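Local coordinates for protein putative oxidoreductase (Yersinia pestis, PDB 3KUX) that is a putative oxidoreductase that probably binds NAD(P) in a Rossmann-type domain and may transfer hydride to or from a substrate not established here, at residues A234-I242 with S249-P257. Sequence-based numbering, arbitrary orientation.
Sequences AAAETARYI and SYIKFGVDP
A classic beta bulge lies at the open end of the antiparallel hairpin of strands 241-245 and 248-252, where Arg240 and Tyr241 together face Lys252. Both backbone amides converge on one carbonyl: Arg240 N donates to Lys252 O over 2.6 Å, lying in the carbonyl plane, and Tyr241 N reaches the same oxygen over 3.2 Å. On the hairpin side of the bulge, Lys252 N bonds to Tyr241 O (3.0 Å, 163° at the hydrogen), followed by the non-hydrogen-bonded pair Ile242 and Ile251, whose side chains lie side by side and point the same way.

Just before the bulge, the Phe253 ring lies against the backbone of 237-239. Ala239 CA sits over the middle of one ring face in a CH-pi contact, 3.8 Å from the centroid, while Glu237 O meets the ring edge in its plane. Ala239 CB joins this apolar patch, 4.0 Å from both Phe253 CZ and Ile251 CG2. Farther from the hairpin turn, a water donates to Thr238 O and accepts from Gly254 N.

Arg240 packs CB against Gly254 O and lays CG over the Tyr241 ring; a bend at chi2 (76°) carries its guanidinium to strand 148-156, where NH1 bonds to Ser153 OG and the cation meets Phe155 in a cation-pi contact. Glu237 OE2 makes a salt bridge with Arg278. A classic bulge with an aromatic ring packed on neighbouring backbone thus ends this beta hairpin of the mixed sheet in the C-terminal alpha/beta domain.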
ATOM      1  N   ALA A 234      20.203   5.022  -8.175  1.00  9.27           N
ATOM      2  CA  ALA A 234      19.756   5.984  -9.165  1.00  9.08           C
ATOM      3  C   ALA A 234      19.974   7.399  -8.633  1.00 10.50           C
ATOM      4  O   ALA A 234      19.065   8.008  -8.074  1.00 13.03           O
ATOM      5  CB  ALA A 234      18.300   5.756  -9.498  1.00  8.26           C
ATOM      6  N   ALA A 235      21.189   7.910  -8.799  1.00 10.83           N
ATOM      7  CA  ALA A 235      21.533   9.246  -8.333  1.00 11.64           C
ATOM      8  C   ALA A 235      20.583  10.294  -8.905  1.00 12.09           C
ATOM      9  O   ALA A 235      20.109  11.181  -8.189  1.00 11.22           O
ATOM     10  CB  ALA A 235      22.974   9.577  -8.699  1.00 11.55           C
ATOM     11  N   ALA A 236      20.306  10.186 -10.200  1.00 12.98           N
ATOM     12  CA  ALA A 236      19.412  11.129 -10.867  1.00 13.38           C
ATOM     13  C   ALA A 236      17.948  10.736 -10.688  1.00 12.73           C
ATOM     14  O   ALA A 236      17.578   9.568 -10.811  1.00 14.11           O
ATOM     15  CB  ALA A 236      19.762  11.247 -12.343  1.00 11.76           C
ATOM     16  N   GLU A 237      17.118  11.724 -10.392  1.00 12.40           N
ATOM     17  CA  GLU A 237      15.693  11.503 -10.235  1.00 12.62           C
ATOM     18  C   GLU A 237      15.096  11.049 -11.569  1.00 10.99           C
ATOM     19  O   GLU A 237      15.350  11.661 -12.606  1.00 12.46           O
ATOM     20  CB  GLU A 237      15.037  12.800  -9.758  1.00 12.34           C
ATOM     21  CG  GLU A 237      13.610  12.657  -9.275  1.00 26.20           C
ATOM     22  CD  GLU A 237      13.275  13.629  -8.152  1.00 34.58           C
ATOM     23  OE1 GLU A 237      13.958  14.673  -8.039  1.00 29.53           O
ATOM     24  OE2 GLU A 237      12.330  13.338  -7.379  1.00 31.69           O
ATOM     25  N   THR A 238      14.321   9.968 -11.545  1.00  8.89           N
ATOM     26  CA  THR A 238      13.612   9.513 -12.737  1.00  8.56           C
ATOM     27  C   THR A 238      12.111   9.596 -12.532  1.00  8.00           C
ATOM     28  O   THR A 238      11.645   9.735 -11.403  1.00  9.67           O
ATOM     29  CB  THR A 238      13.940   8.066 -13.074  1.00  7.94           C
ATOM     30  OG1 THR A 238      13.547   7.232 -11.979  1.00 10.39           O
ATOM     31  CG2 THR A 238      15.422   7.905 -13.331  1.00  7.34           C
ATOM     32  N   ALA A 239      11.358   9.492 -13.625  1.00  7.90           N
ATOM     33  CA  ALA A 239       9.902   9.671 -13.590  1.00  6.31           C
ATOM     34  C   ALA A 239       9.238   8.675 -12.661  1.00  5.82           C
ATOM     35  O   ALA A 239       9.667   7.529 -12.574  1.00  7.40           O
ATOM     36  CB  ALA A 239       9.318   9.543 -14.981  1.00  5.59           C
ATOM     37  N   ARG A 240       8.194   9.116 -11.967  1.00  4.92           N
ATOM     38  CA  ARG A 240       7.384   8.217 -11.156  1.00  4.56           C
ATOM     39  C   ARG A 240       6.490   7.412 -12.094  1.00  4.97           C
ATOM     40  O   ARG A 240       6.507   6.177 -12.078  1.00  6.66           O
ATOM     41  CB  ARG A 240       6.551   9.006 -10.139  1.00  4.90           C
ATOM     42  CG  ARG A 240       5.467   8.200  -9.419  1.00  5.56           C
ATOM     43  CD  ARG A 240       6.034   7.287  -8.328  1.00  2.60           C
ATOM     44  NE  ARG A 240       5.015   6.361  -7.837  1.00  2.00           N
ATOM     45  CZ  ARG A 240       4.836   5.123  -8.295  1.00  2.00           C
ATOM     46  NH1 ARG A 240       5.617   4.636  -9.248  1.00  2.00           N
ATOM     47  NH2 ARG A 240       3.870   4.366  -7.796  1.00  6.73           N
ATOM     48  N   TYR A 241       5.731   8.123 -12.927  1.00  2.55           N
ATOM     49  CA  TYR A 241       4.884   7.501 -13.935  1.00  2.00           C
ATOM     50  C   TYR A 241       5.227   7.997 -15.334  1.00  3.02           C
ATOM     51  O   TYR A 241       5.505   9.182 -15.538  1.00  3.19           O
ATOM     52  CB  TYR A 241       3.409   7.830 -13.701  1.00  3.05           C
ATOM     53  CG  TYR A 241       2.769   7.246 -12.463  1.00  4.80           C
ATOM     54  CD1 TYR A 241       3.076   5.964 -12.026  1.00  5.47           C
ATOM     55  CD2 TYR A 241       1.814   7.968 -11.759  1.00  5.32           C
ATOM     56  CE1 TYR A 241       2.474   5.433 -10.899  1.00  6.79           C
ATOM     57  CE2 TYR A 241       1.201   7.446 -10.636  1.00  6.25           C
ATOM     58  CZ  TYR A 241       1.535   6.181 -10.211  1.00  7.05           C
ATOM     59  OH  TYR A 241       0.927   5.667  -9.095  1.00  2.00           O
ATOM     60  N   ILE A 242       5.170   7.085 -16.297  1.00  3.66           N
ATOM     61  CA  ILE A 242       5.213   7.420 -17.713  1.00  2.68           C
ATOM     62  C   ILE A 242       4.071   6.664 -18.379  1.00  4.50           C
ATOM     63  O   ILE A 242       4.040   5.434 -18.352  1.00  8.01           O
ATOM     64  CB  ILE A 242       6.542   6.995 -18.354  1.00  2.76           C
ATOM     65  CG1 ILE A 242       7.690   7.849 -17.812  1.00  2.00           C
ATOM     66  CG2 ILE A 242       6.463   7.096 -19.873  1.00  2.00           C
ATOM     67  CD1 ILE A 242       9.054   7.326 -18.168  1.00  2.00           C
ATOM     68  N   SER A 249       0.204  11.539 -23.728  1.00  4.57           N
ATOM     69  CA  SER A 249       1.047  10.940 -22.715  1.00  4.80           C
ATOM     70  C   SER A 249       0.990  11.739 -21.423  1.00  5.79           C
ATOM     71  O   SER A 249       0.598  12.912 -21.415  1.00  5.59           O
ATOM     72  CB  SER A 249       2.494  10.856 -23.211  1.00  6.97           C
ATOM     73  OG  SER A 249       2.579  10.169 -24.454  1.00  6.99           O
ATOM     74  N   TYR A 250       1.383  11.090 -20.332  1.00  5.79           N
ATOM     75  CA  TYR A 250       1.473  11.731 -19.026  1.00  5.53           C
ATOM     76  C   TYR A 250       2.778  11.304 -18.355  1.00  5.98           C
ATOM     77  O   TYR A 250       3.016  10.115 -18.159  1.00  9.42           O
ATOM     78  CB  TYR A 250       0.273  11.327 -18.175  1.00  3.96           C
ATOM     79  CG  TYR A 250       0.249  11.878 -16.764  1.00  5.99           C
ATOM     80  CD1 TYR A 250       0.068  13.237 -16.527  1.00 11.31           C
ATOM     81  CD2 TYR A 250       0.366  11.034 -15.664  1.00  2.00           C
ATOM     82  CE1 TYR A 250       0.026  13.742 -15.231  1.00  6.55           C
ATOM     83  CE2 TYR A 250       0.327  11.529 -14.371  1.00  2.00           C
ATOM     84  CZ  TYR A 250       0.157  12.883 -14.161  1.00  2.19           C
ATOM     85  OH  TYR A 250       0.117  13.380 -12.880  1.00  2.00           O
ATOM     86  N   ILE A 251       3.636  12.269 -18.038  1.00  3.47           N
ATOM     87  CA  ILE A 251       4.841  11.984 -17.270  1.00  3.32           C
ATOM     88  C   ILE A 251       4.786  12.738 -15.943  1.00  4.15           C
ATOM     89  O   ILE A 251       4.585  13.957 -15.924  1.00  2.37           O
ATOM     90  CB  ILE A 251       6.142  12.382 -18.028  1.00  3.70           C
ATOM     91  CG1 ILE A 251       6.343  11.524 -19.279  1.00  7.26           C
ATOM     92  CG2 ILE A 251       7.355  12.217 -17.136  1.00  2.00           C
ATOM     93  CD1 ILE A 251       5.703  12.089 -20.518  1.00 16.15           C
ATOM     94  N   LYS A 252       4.959  12.019 -14.836  1.00  3.07           N
ATOM     95  CA  LYS A 252       5.007  12.665 -13.526  1.00  3.48           C
ATOM     96  C   LYS A 252       6.261  12.329 -12.723  1.00  2.66           C
ATOM     97  O   LYS A 252       6.690  11.171 -12.682  1.00  2.00           O
ATOM     98  CB  LYS A 252       3.766  12.341 -12.683  1.00  3.01           C
ATOM     99  CG  LYS A 252       3.935  12.777 -11.228  1.00  4.25           C
ATOM    100  CD  LYS A 252       2.649  13.306 -10.618  1.00 12.43           C
ATOM    101  CE  LYS A 252       2.939  14.363  -9.552  1.00  8.33           C
ATOM    102  NZ  LYS A 252       3.968  13.915  -8.568  1.00  4.67           N
ATOM    103  N   PHE A 253       6.818  13.349 -12.067  1.00  2.00           N
ATOM    104  CA  PHE A 253       7.986  13.194 -11.197  1.00  2.00           C
ATOM    105  C   PHE A 253       7.663  13.364  -9.709  1.00  2.48           C
ATOM    106  O   PHE A 253       6.634  13.925  -9.342  1.00  5.16           O
ATOM    107  CB  PHE A 253       9.067  14.188 -11.588  1.00  2.00           C
ATOM    108  CG  PHE A 253       9.880  13.762 -12.763  1.00  3.09           C
ATOM    109  CD1 PHE A 253      11.147  13.215 -12.583  1.00  8.24           C
ATOM    110  CD2 PHE A 253       9.390  13.909 -14.053  1.00  4.48           C
ATOM    111  CE1 PHE A 253      11.919  12.818 -13.675  1.00  2.00           C
ATOM    112  CE2 PHE A 253      10.150  13.517 -15.148  1.00  5.79           C
ATOM    113  CZ  PHE A 253      11.420  12.970 -14.959  1.00  4.33           C
ATOM    114  N   GLY A 254       8.563  12.878  -8.858  1.00  3.02           N
ATOM    115  CA  GLY A 254       8.384  12.941  -7.413  1.00  4.38           C
ATOM    116  C   GLY A 254       7.662  11.733  -6.850  1.00  6.50           C
ATOM    117  O   GLY A 254       7.145  10.900  -7.598  1.00  8.59           O
ATOM    118  N   VAL A 255       7.639  11.630  -5.524  1.00  7.86           N
ATOM    119  CA  VAL A 255       6.805  10.641  -4.836  1.00  8.21           C
ATOM    120  C   VAL A 255       5.715  11.348  -4.038  1.00  8.02           C
ATOM    121  O   VAL A 255       5.757  12.567  -3.871  1.00  7.17           O
ATOM    122  CB  VAL A 255       7.625   9.749  -3.877  1.00  7.99           C
ATOM    123  CG1 VAL A 255       8.664   8.980  -4.646  1.00  8.95           C
ATOM    124  CG2 VAL A 255       8.265  10.585  -2.771  1.00  2.00           C
ATOM    125  N   ASP A 256       4.742  10.591  -3.546  1.00  8.91           N
ATOM    126  CA  ASP A 256       3.698  11.176  -2.708  1.00 11.94           C
ATOM    127  C   ASP A 256       4.311  11.730  -1.422  1.00 12.24           C
ATOM    128  O   ASP A 256       5.191  11.101  -0.834  1.00 15.94           O
ATOM    129  CB  ASP A 256       2.605  10.149  -2.400  1.00 11.50           C
ATOM    130  CG  ASP A 256       1.586  10.665  -1.409  1.00 14.26           C
ATOM    131  OD1 ASP A 256       0.432  10.913  -1.822  1.00 10.06           O
ATOM    132  OD2 ASP A 256       1.946  10.836  -0.223  1.00 16.65           O
ATOM    133  N   PRO A 257       3.845  12.908  -0.978  1.00 13.00           N
ATOM    134  CA  PRO A 257       4.506  13.647   0.099  1.00 12.83           C
ATOM    135  C   PRO A 257       4.043  13.334   1.531  1.00 13.71           C
ATOM    136  O   PRO A 257       4.596  13.892   2.479  1.00 14.01           O
ATOM    137  CB  PRO A 257       4.172  15.105  -0.238  1.00 12.37           C
ATOM    138  CG  PRO A 257       2.864  15.041  -1.006  1.00 10.06           C
ATOM    139  CD  PRO A 257       2.657  13.620  -1.484  1.00 12.17           C
TER
HETATM  140  O   HOH W   1      10.121  10.423  -9.166  1.00 21.06           O